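Local coordinates for dihydroorotase (PDB 6L0A), which catalyses the zinc-dependent conversion of N-carbamoyl-L-aspartate to dihydroorotate, the third step of de novo pyrimidine biosynthesis, at residues G20-C23 / E24-P28; K63-P66 / K67-F70; Y278-S281 / F282-P285; E56-K59 / T60-L64. All coordinates share one frame; numbering follows the deposited sequence.

Contact 1: residues G20-C23 / E24-P28; sequences GAMC and ELVTP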
loop_
_atom_site.group_PDB
_atom_site.type_symbol
_atom_site.label_atom_id
_atom_site.label_comp_id
_atom_site.label_asym_id
_atom_site.label_seq_id
_atom_site.Cartn_x
_atom_site.Cartn_y
_atom_site.Cartn_z
ATOM N N GLY C 20 7.042 -27.812 9.121
ATOM C CA GLY C 20 6.048 -28.735 8.576
ATOM C C GLY C 20 6.078 -28.863 7.064
ATOM O O GLY C 20 7.139 -28.872 6.429
ATOM N N ALA C 21 4.885 -28.961 6.472
ATOM C CA ALA C 21 4.782 -29.189 5.032
ATOM C C ALA C 21 5.355 -28.030 4.232
ATOM O O ALA C 21 5.962 -28.239 3.174
ATOM C CB ALA C 21 3.323 -29.429 4.630
ATOM N N MET C 22 5.152 -26.794 4.699
ATOM C CA MET C 22 5.722 -25.657 3.988
ATOM C C MET C 22 7.238 -25.783 3.916
ATOM O O MET C 22 7.840 -25.532 2.866
ATOM C CB MET C 22 5.315 -24.348 4.668
ATOM C CG MET C 22 5.883 -23.106 3.989
ATOM S SD MET C 22 5.230 -22.892 2.328
ATOM C CE MET C 22 3.699 -21.988 2.679
ATOM N N CYS C 23 7.857 -26.193 5.025
ATOM C CA CYS C 23 9.304 -26.382 5.072
ATOM C C CYS C 23 9.760 -27.463 4.101
ATOM O O CYS C 23 10.804 -27.329 3.455
ATOM C CB CYS C 23 9.727 -26.737 6.494
ATOM S SG CYS C 23 11.514 -26.805 6.760
ATOM N N GLU C 24 9.008 -28.559 4.011
ATOM C CA GLU C 24 9.353 -29.613 3.063
ATOM C C GLU C 24 9.274 -29.121 1.627
ATOM O O GLU C 24 10.067 -29.546 0.777
ATOM C CB GLU C 24 8.427 -30.811 3.272
ATOM C CG GLU C 24 8.502 -31.370 4.685
ATOM C CD GLU C 24 7.722 -32.656 4.847
ATOM O OE1 GLU C 24 7.089 -33.102 3.862
ATOM O OE2 GLU C 24 7.745 -33.220 5.963
ATOM N N LEU C 25 8.337 -28.217 1.338
ATOM C CA LEU C 25 8.237 -27.669 -0.008
ATOM C C LEU C 25 9.406 -26.745 -0.312
ATOM O O LEU C 25 10.025 -26.841 -1.373
ATOM C CB LEU C 25 6.903 -26.931 -0.163
ATOM C CG LEU C 25 6.599 -26.143 -1.438
ATOM C CD1 LEU C 25 6.787 -26.979 -2.697
ATOM C CD2 LEU C 25 5.176 -25.607 -1.363
ATOM N N VAL C 26 9.740 -25.861 0.623
ATOM C CA VAL C 26 10.564 -24.703 0.299
ATOM C C VAL C 26 12.055 -24.958 0.491
ATOM O O VAL C 26 12.866 -24.406 -0.250
ATOM C CB VAL C 26 10.088 -23.507 1.140
ATOM C CG1 VAL C 26 11.102 -22.374 1.106
ATOM C CG2 VAL C 26 8.731 -23.043 0.617
ATOM N N THR C 27 12.432 -25.768 1.471
ATOM C CA THR C 27 13.853 -25.956 1.755
ATOM C C THR C 27 14.633 -26.496 0.564
ATOM O O THR C 27 15.742 -25.992 0.314
ATOM C CB THR C 27 14.023 -26.854 2.988
ATOM O OG1 THR C 27 13.370 -26.249 4.107
ATOM C CG2 THR C 27 15.514 -27.036 3.321
ATOM N N PRO C 28 14.129 -27.455 -0.222
ATOM C CA PRO C 28 14.853 -27.838 -1.448
ATOM C C PRO C 28 14.973 -26.712 -2.460
ATOM O O PRO C 28 15.896 -26.743 -3.286
ATOM C CB PRO C 28 14.022 -29.007 -2.003
ATOM C CG PRO C 28 13.261 -29.540 -0.835
ATOM C CD PRO C 28 12.948 -28.309 0.001
#

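Contact 2: residues K63-P66 / K67-F70; sequences KLAP and KTTF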
loop_
_atom_site.group_PDB
_atom_site.type_symbol
_atom_site.label_atom_id
_atom_site.label_comp_id
_atom_site.label_asym_id
_atom_site.label_seq_id
_atom_site.Cartn_x
_atom_site.Cartn_y
_atom_site.Cartn_z
ATOM N N LYS C 63 18.339 -32.717 6.590
ATOM C CA LYS C 63 17.739 -33.912 6.007
ATOM C C LYS C 63 17.011 -33.585 4.707
ATOM O O LYS C 63 17.100 -34.342 3.731
ATOM C CB LYS C 63 16.790 -34.558 7.014
ATOM C CG LYS C 63 16.311 -35.951 6.639
ATOM C CD LYS C 63 15.461 -36.545 7.758
ATOM C CE LYS C 63 15.395 -38.066 7.669
ATOM N NZ LYS C 63 15.587 -38.540 6.270
ATOM N N LEU C 64 16.308 -32.448 4.667
ATOM C CA LEU C 64 15.555 -32.074 3.477
ATOM C C LEU C 64 16.459 -31.610 2.347
ATOM O O LEU C 64 16.058 -31.661 1.180
ATOM C CB LEU C 64 14.549 -30.969 3.813
ATOM C CG LEU C 64 13.459 -31.293 4.833
ATOM C CD1 LEU C 64 12.770 -30.023 5.294
ATOM C CD2 LEU C 64 12.460 -32.233 4.195
ATOM N N ALA C 65 17.659 -31.122 2.669
ATOM C CA ALA C 65 18.563 -30.551 1.670
ATOM C C ALA C 65 19.993 -30.819 2.101
ATOM O O ALA C 65 20.670 -29.947 2.658
ATOM C CB ALA C 65 18.329 -29.047 1.489
ATOM N N PRO C 66 20.496 -32.035 1.857
ATOM C CA PRO C 66 21.828 -32.386 2.374
ATOM C C PRO C 66 22.962 -31.592 1.754
ATOM O O PRO C 66 24.054 -31.574 2.333
ATOM C CB PRO C 66 21.950 -33.888 2.058
ATOM C CG PRO C 66 20.536 -34.363 1.894
ATOM C CD PRO C 66 19.803 -33.196 1.274
ATOM N N LYS C 67 22.764 -30.931 0.611
ATOM C CA LYS C 67 23.845 -30.176 -0.010
ATOM C C LYS C 67 23.810 -28.686 0.311
ATOM O O LYS C 67 24.669 -27.942 -0.172
ATOM C CB LYS C 67 23.825 -30.378 -1.530
ATOM C CG LYS C 67 23.838 -31.854 -1.936
ATOM C CD LYS C 67 23.846 -32.025 -3.449
ATOM C CE LYS C 67 23.715 -33.502 -3.821
ATOM N NZ LYS C 67 23.831 -33.730 -5.288
ATOM N N THR C 68 22.851 -28.236 1.113
ATOM C CA THR C 68 22.725 -26.830 1.482
ATOM C C THR C 68 23.417 -26.572 2.815
ATOM O O THR C 68 23.294 -27.360 3.754
ATOM C CB THR C 68 21.248 -26.450 1.562
ATOM O OG1 THR C 68 20.663 -26.647 0.271
ATOM C CG2 THR C 68 21.073 -25.002 1.973
ATOM N N THR C 69 24.166 -25.479 2.881
ATOM C CA THR C 69 24.869 -25.085 4.097
ATOM C C THR C 69 23.976 -24.145 4.893
ATOM O O THR C 69 23.600 -23.085 4.392
ATOM C CB THR C 69 26.187 -24.408 3.741
ATOM O OG1 THR C 69 27.032 -25.371 3.085
ATOM C CG2 THR C 69 26.871 -23.853 4.992
ATOM N N PHE C 70 23.645 -24.530 6.125
ATOM C CA PHE C 70 22.661 -23.821 6.939
ATOM C C PHE C 70 23.366 -23.091 8.074
ATOM O O PHE C 70 24.039 -23.722 8.892
ATOM C CB PHE C 70 21.631 -24.792 7.508
ATOM C CG PHE C 70 20.689 -25.331 6.485
ATOM C CD1 PHE C 70 19.743 -24.504 5.902
ATOM C CD2 PHE C 70 20.761 -26.658 6.081
ATOM C CE1 PHE C 70 18.871 -24.982 4.943
ATOM C CE2 PHE C 70 19.892 -27.152 5.107
ATOM C CZ PHE C 70 18.944 -26.316 4.539
#

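Contact 3: residues Y278-S281 / F282-P285; sequences YSQS and FAIP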
loop_
_atom_site.group_PDB
_atom_site.type_symbol
_atom_site.label_atom_id
_atom_site.label_comp_id
_atom_site.label_asym_id
_atom_site.label_seq_id
_atom_site.Cartn_x
_atom_site.Cartn_y
_atom_site.Cartn_z
ATOM N N TYR C 278 7.754 -14.337 -1.848
ATOM C CA TYR C 278 8.433 -15.624 -2.007
ATOM C C TYR C 278 9.343 -15.575 -3.230
ATOM O O TYR C 278 8.868 -15.609 -4.371
ATOM C CB TYR C 278 7.442 -16.779 -2.138
ATOM C CG TYR C 278 8.184 -18.064 -2.426
ATOM C CD1 TYR C 278 8.881 -18.714 -1.422
ATOM C CD2 TYR C 278 8.240 -18.588 -3.715
ATOM C CE1 TYR C 278 9.599 -19.889 -1.678
ATOM C CE2 TYR C 278 8.963 -19.765 -3.986
ATOM C CZ TYR C 278 9.643 -20.398 -2.962
ATOM O OH TYR C 278 10.357 -21.563 -3.222
ATOM N N SER C 279 10.654 -15.558 -2.993
ATOM C CA SER C 279 11.620 -15.448 -4.070
ATOM C C SER C 279 12.590 -16.624 -4.145
ATOM O O SER C 279 13.462 -16.622 -5.021
ATOM C CB SER C 279 12.417 -14.139 -3.941
ATOM O OG SER C 279 13.064 -14.066 -2.680
ATOM N N GLN C 280 12.464 -17.628 -3.273
ATOM C CA GLN C 280 13.523 -18.640 -3.165
ATOM C C GLN C 280 13.714 -19.406 -4.468
ATOM O O GLN C 280 14.854 -19.654 -4.882
ATOM C CB GLN C 280 13.223 -19.614 -2.035
ATOM C CG GLN C 280 14.477 -20.234 -1.441
ATOM C CD GLN C 280 15.240 -19.235 -0.595
ATOM O OE1 GLN C 280 14.773 -18.839 0.471
ATOM N NE2 GLN C 280 16.400 -18.789 -1.082
ATOM N N SER C 281 12.613 -19.789 -5.127
ATOM C CA SER C 281 12.686 -20.692 -6.281
ATOM C C SER C 281 13.495 -20.128 -7.444
ATOM O O SER C 281 13.965 -20.902 -8.291
ATOM C CB SER C 281 11.276 -21.044 -6.769
ATOM O OG SER C 281 10.628 -21.972 -5.905
ATOM N N PHE C 282 13.665 -18.811 -7.529
ATOM C CA PHE C 282 14.417 -18.222 -8.630
ATOM C C PHE C 282 15.349 -17.140 -8.127
ATOM O O PHE C 282 15.640 -16.184 -8.846
ATOM C CB PHE C 282 13.472 -17.679 -9.710
ATOM C CG PHE C 282 12.551 -18.727 -10.256
ATOM C CD1 PHE C 282 12.955 -19.538 -11.307
ATOM C CD2 PHE C 282 11.303 -18.937 -9.699
ATOM C CE1 PHE C 282 12.120 -20.522 -11.801
ATOM C CE2 PHE C 282 10.467 -19.924 -10.183
ATOM C CZ PHE C 282 10.878 -20.717 -11.237
ATOM N N ALA C 283 15.844 -17.304 -6.894
ATOM C CA ALA C 283 16.557 -16.240 -6.196
ATOM C C ALA C 283 17.678 -15.647 -7.045
ATOM O O ALA C 283 17.696 -14.445 -7.319
ATOM C CB ALA C 283 17.095 -16.783 -4.868
ATOM N N ILE C 284 18.630 -16.469 -7.476
ATOM C CA ILE C 284 19.771 -15.905 -8.189
ATOM C C ILE C 284 19.360 -15.388 -9.569
ATOM O O ILE C 284 19.795 -14.291 -9.951
ATOM C CB ILE C 284 20.924 -16.920 -8.284
ATOM C CG1 ILE C 284 21.380 -17.311 -6.875
ATOM C CG2 ILE C 284 22.088 -16.303 -9.045
ATOM C CD1 ILE C 284 21.977 -16.148 -6.093
ATOM N N PRO C 285 18.547 -16.115 -10.350
ATOM C CA PRO C 285 18.037 -15.525 -11.608
ATOM C C PRO C 285 17.375 -14.156 -11.456
ATOM O O PRO C 285 17.557 -13.311 -12.344
ATOM C CB PRO C 285 17.047 -16.583 -12.106
ATOM C CG PRO C 285 17.580 -17.873 -11.569
ATOM C CD PRO C 285 18.152 -17.533 -10.217
#

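Contact 4: residues E56-K59 / T60-L64; sequences EYKK and TLQKL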
loop_
_atom_site.group_PDB
_atom_site.type_symbol
_atom_site.label_atom_id
_atom_site.label_comp_id
_atom_site.label_asym_id
_atom_site.label_seq_id
_atom_site.Cartn_x
_atom_site.Cartn_y
_atom_site.Cartn_z
ATOM N N GLU C 56 17.742 -29.083 16.644
ATOM C CA GLU C 56 16.827 -29.988 15.956
ATOM C C GLU C 56 16.280 -29.366 14.674
ATOM O O GLU C 56 16.063 -30.079 13.690
ATOM C CB GLU C 56 15.689 -30.410 16.891
ATOM C CG GLU C 56 16.138 -31.337 18.022
ATOM C CD GLU C 56 16.726 -32.662 17.517
ATOM O OE1 GLU C 56 17.923 -32.929 17.782
ATOM O OE2 GLU C 56 15.991 -33.433 16.862
ATOM N N TYR C 57 16.070 -28.043 14.656
ATOM C CA TYR C 57 15.649 -27.378 13.422
ATOM C C TYR C 57 16.690 -27.570 12.326
ATOM O O TYR C 57 16.357 -27.969 11.204
ATOM C CB TYR C 57 15.409 -25.886 13.678
ATOM C CG TYR C 57 14.639 -25.127 12.604
ATOM C CD1 TYR C 57 13.593 -25.716 11.894
ATOM C CD2 TYR C 57 14.928 -23.796 12.347
ATOM C CE1 TYR C 57 12.876 -24.989 10.936
ATOM C CE2 TYR C 57 14.229 -23.069 11.411
ATOM C CZ TYR C 57 13.209 -23.662 10.703
ATOM O OH TYR C 57 12.531 -22.911 9.778
ATOM N N LYS C 58 17.965 -27.302 12.635
ATOM C CA LYS C 58 19.010 -27.493 11.624
ATOM C C LYS C 58 19.037 -28.933 11.124
ATOM O O LYS C 58 19.214 -29.179 9.922
ATOM C CB LYS C 58 20.382 -27.104 12.180
ATOM C CG LYS C 58 21.492 -27.085 11.111
ATOM C CD LYS C 58 22.825 -26.615 11.695
ATOM C CE LYS C 58 23.925 -26.618 10.637
ATOM N NZ LYS C 58 25.235 -26.138 11.172
ATOM N N LYS C 59 18.861 -29.899 12.027
ATOM C CA LYS C 59 18.880 -31.297 11.607
ATOM C C LYS C 59 17.749 -31.586 10.627
ATOM O O LYS C 59 17.941 -32.300 9.638
ATOM C CB LYS C 59 18.795 -32.210 12.833
ATOM C CG LYS C 59 20.090 -32.261 13.645
ATOM C CD LYS C 59 20.408 -33.672 14.161
ATOM C CE LYS C 59 21.419 -34.391 13.256
ATOM N NZ LYS C 59 22.841 -34.140 13.645
ATOM N N THR C 60 16.573 -31.004 10.872
ATOM C CA THR C 60 15.449 -31.173 9.961
ATOM C C THR C 60 15.776 -30.615 8.589
ATOM O O THR C 60 15.520 -31.258 7.563
ATOM C CB THR C 60 14.202 -30.493 10.537
ATOM O OG1 THR C 60 13.820 -31.156 11.743
ATOM C CG2 THR C 60 13.033 -30.541 9.536
ATOM N N LEU C 61 16.358 -29.414 8.555
ATOM C CA LEU C 61 16.674 -28.784 7.283
ATOM C C LEU C 61 17.745 -29.566 6.532
ATOM O O LEU C 61 17.651 -29.738 5.310
ATOM C CB LEU C 61 17.130 -27.341 7.503
ATOM C CG LEU C 61 16.215 -26.379 8.264
ATOM C CD1 LEU C 61 16.724 -24.945 8.079
ATOM C CD2 LEU C 61 14.787 -26.509 7.777
ATOM N N GLN C 62 18.770 -30.047 7.244
ATOM C CA GLN C 62 19.837 -30.783 6.572
ATOM C C GLN C 62 19.326 -32.076 5.957
ATOM O O GLN C 62 19.818 -32.495 4.907
ATOM C CB GLN C 62 20.981 -31.091 7.540
ATOM C CG GLN C 62 21.939 -29.939 7.746
ATOM C CD GLN C 62 22.861 -29.686 6.558
ATOM O OE1 GLN C 62 22.524 -29.953 5.387
ATOM N NE2 GLN C 62 24.028 -29.142 6.853
ATOM N N LYS C 63 18.339 -32.717 6.590
ATOM C CA LYS C 63 17.739 -33.912 6.007
ATOM C C LYS C 63 17.011 -33.585 4.707
ATOM O O LYS C 63 17.100 -34.342 3.731
ATOM C CB LYS C 63 16.790 -34.558 7.014
ATOM C CG LYS C 63 16.311 -35.951 6.639
ATOM C CD LYS C 63 15.461 -36.545 7.758
ATOM C CE LYS C 63 15.395 -38.066 7.669
ATOM N NZ LYS C 63 15.587 -38.540 6.270
ATOM N N LEU C 64 16.308 -32.448 4.667
ATOM C CA LEU C 64 15.555 -32.074 3.477
ATOM C C LEU C 64 16.459 -31.610 2.347
ATOM O O LEU C 64 16.058 -31.661 1.180
ATOM C CB LEU C 64 14.549 -30.969 3.813
ATOM C CG LEU C 64 13.459 -31.293 4.833
ATOM C CD1 LEU C 64 12.770 -30.023 5.294
ATOM C CD2 LEU C 64 12.460 -32.233 4.195
#

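Contact 1: residues G20-C23 / E24-P28
T27 grips the carbonyl oxygen of C23 with two bonds. Its backbone N donates to C23 O at 3.0 Å. Its hydroxyl OG1 donates to the same C23 O at 2.9 Å, from the opposite face of the carbonyl plane. A chi1 of -59° sets OG1 beside the backbone N of T27, where it faces C23 O one turn back. The same oxygen takes a weak bond from V26 N. Before this, the regular helical ladder pairs E24 N with G20 O, L25 N with A21 O and V26 N with M22 O, the last at 3.0 Å. The helix kinks at P28, whose N has no bond to the turn before. This is helix 20-32, which links parallel strands 11-15 and 37-40 in a beta-alpha-beta unit of the TIM barrel. C23 and T27 face helix 51-64, packing on L61 and L64. On another side of the helix, M22 bends at chi2 (65°) and places SD beside V26 CG2 at 3.9 Å. M22, L25 and V26 all touch I346, and M22 also rests on P261. E24 CG lies alongside G20 O, at 3.3 Å.

Contact 2: residues K63-P66 / K67-F70
A65 and T68 close a type I beta turn. T68 N donates to A65 O at 3.2 Å. The bond is fairly straight at the hydrogen (166°), but the donor stands well above the carbonyl plane and does not sit on a lone pair. The side chains of the two residues also meet. The methyl CB of A65 lies 3.6 Å from T68 OG1 and 3.9 Å from T68 CB. The T68 hydroxyl is set beside its own backbone N (chi1 -61°), and this brings it to the A65 methyl. F70 reaches back from the strand to the same alanine. Its CZ is 4.1 Å from A65 CB, and its CE2 is 3.8 Å from A65 O, which approaches the ring obliquely. One face of the F70 ring takes T68 CG2, 3.6 Å above the plane and toward the rim. P66 and K67 form the exposed corner of the turn, and the K67 chain extends outward to touch R31. Further out, T27 of helix 20-32 packs on both A65 and F70, and I40 of the neighbouring strand also meets F70. The hydroxyl of T69 bonds to A320 N. A65 is the first residue to leave helical geometry after helix 51-64. The turn thus makes the short alpha-to-beta return from that helix into strand 69-71, as in the beta-alpha-beta units of a TIM barrel.

Contact 3: residues Y278-S281 / F282-P285
Residues S279 to A283 wind into two overlapping turns in which each N-H reaches three residues back. F282 N makes a weak bond to S279 O at 3.3 Å. A283 N donates to Q280 O at 3.2 Å. In this second bond the donor lies 70° out of the carbonyl plane, away from the lone pairs. Residues 280-281 are wound as a 3-10 segment. F282 then holds the N-cap position, and helix 283-293 starts at A283. The methyl of A283 packs against the carbonyl oxygens of the turn before, with A283 CB 3.6 Å from both S279 O and Q280 O. These residues end the long loop after barrel strand 253-255. D258, a zinc ligand, lies early in that loop. S259, just beyond it, accepts a bond from S279 N at its OG. The side chain of Y278 curls over the turn. Its OH and S281 OG are hydrogen-bonded at 2.7 Å, with OG in the plane of the ring at its edge. One ring face lies under Q280 N, 3.9 Å above its centre. Q280 sends NE2 away to D12 OD2. The F282 ring folds back over the preceding peptide because CG sits beside the backbone N (chi1 -58°). S281 O lies over one face, 3.3 Å from F282 CG, while S281 CB is 3.6 Å from F282 CD2. F282 then packs on L355, Q332 and P335. Y278 and S281 both touch K29 of helix 20-32.

Contact 4: residues E56-K59 / T60-L64
Y57 and L61 make the tight, buried side of this helix. The Y57 ring presents one face to L61 CG, and its CE1 lies 4.0 Å from L61 CD2. The leucine comes over the ring at a slant. L61 turns CG beside its own backbone N (chi1 -56°), which lays it against the preceding turn, with CG 3.3 Å from Y57 O. The same Y57 O accepts L61 N at 3.0 Å, nearly end-on to the carbonyl. Y57 OH is satisfied by R18 O, and V17, I40, L44 and I48 crowd round the ring. L61 also meets I40 of strand 37-40. The opposite character is seen at E56, K59, T60 and K63, which are exposed. Here the backbone does most of the holding. T60 N donates to E56 O at 3.0 Å and K63 N to K59 O at 3.1 Å. T60 OG1 also comes within 3.2 Å of E56 O. The K59 chain bends at several torsions. Its link to the next turn is made by its carbonyl oxygen, with K63 CB 3.6 Å from K59 O. Between the two sides, Q62 N donates to K58 O at 2.8 Å, the shortest bond of the ladder, while the K58 chain runs fully extended. One greasy side turned inward and a charged side outward is the pattern of an amphipathic helix on the outer layer of a TIM barrel, here between strands 37-40 and 69-71.

Along the chain the order is contact 1, contact 4, contact 2, then contact 3 much later. Contacts 4 and 2 share K63 and L64, and their centres are about 7 Å apart. One lies on helix 51-64 and the other leads from it into strand 69-71. Contact 1, on the preceding barrel helix 20-32, sits about 11 Å from contact 4 and 12 Å from contact 2, between centres, and touches both. Contact 3 meets helix 20-32 through Y278 and V26, but does not touch contacts 2 or 4. Helix 20-32, of one beta-alpha-beta unit, thus packs on the helix of the next and on the loop that leads into helix 283-293.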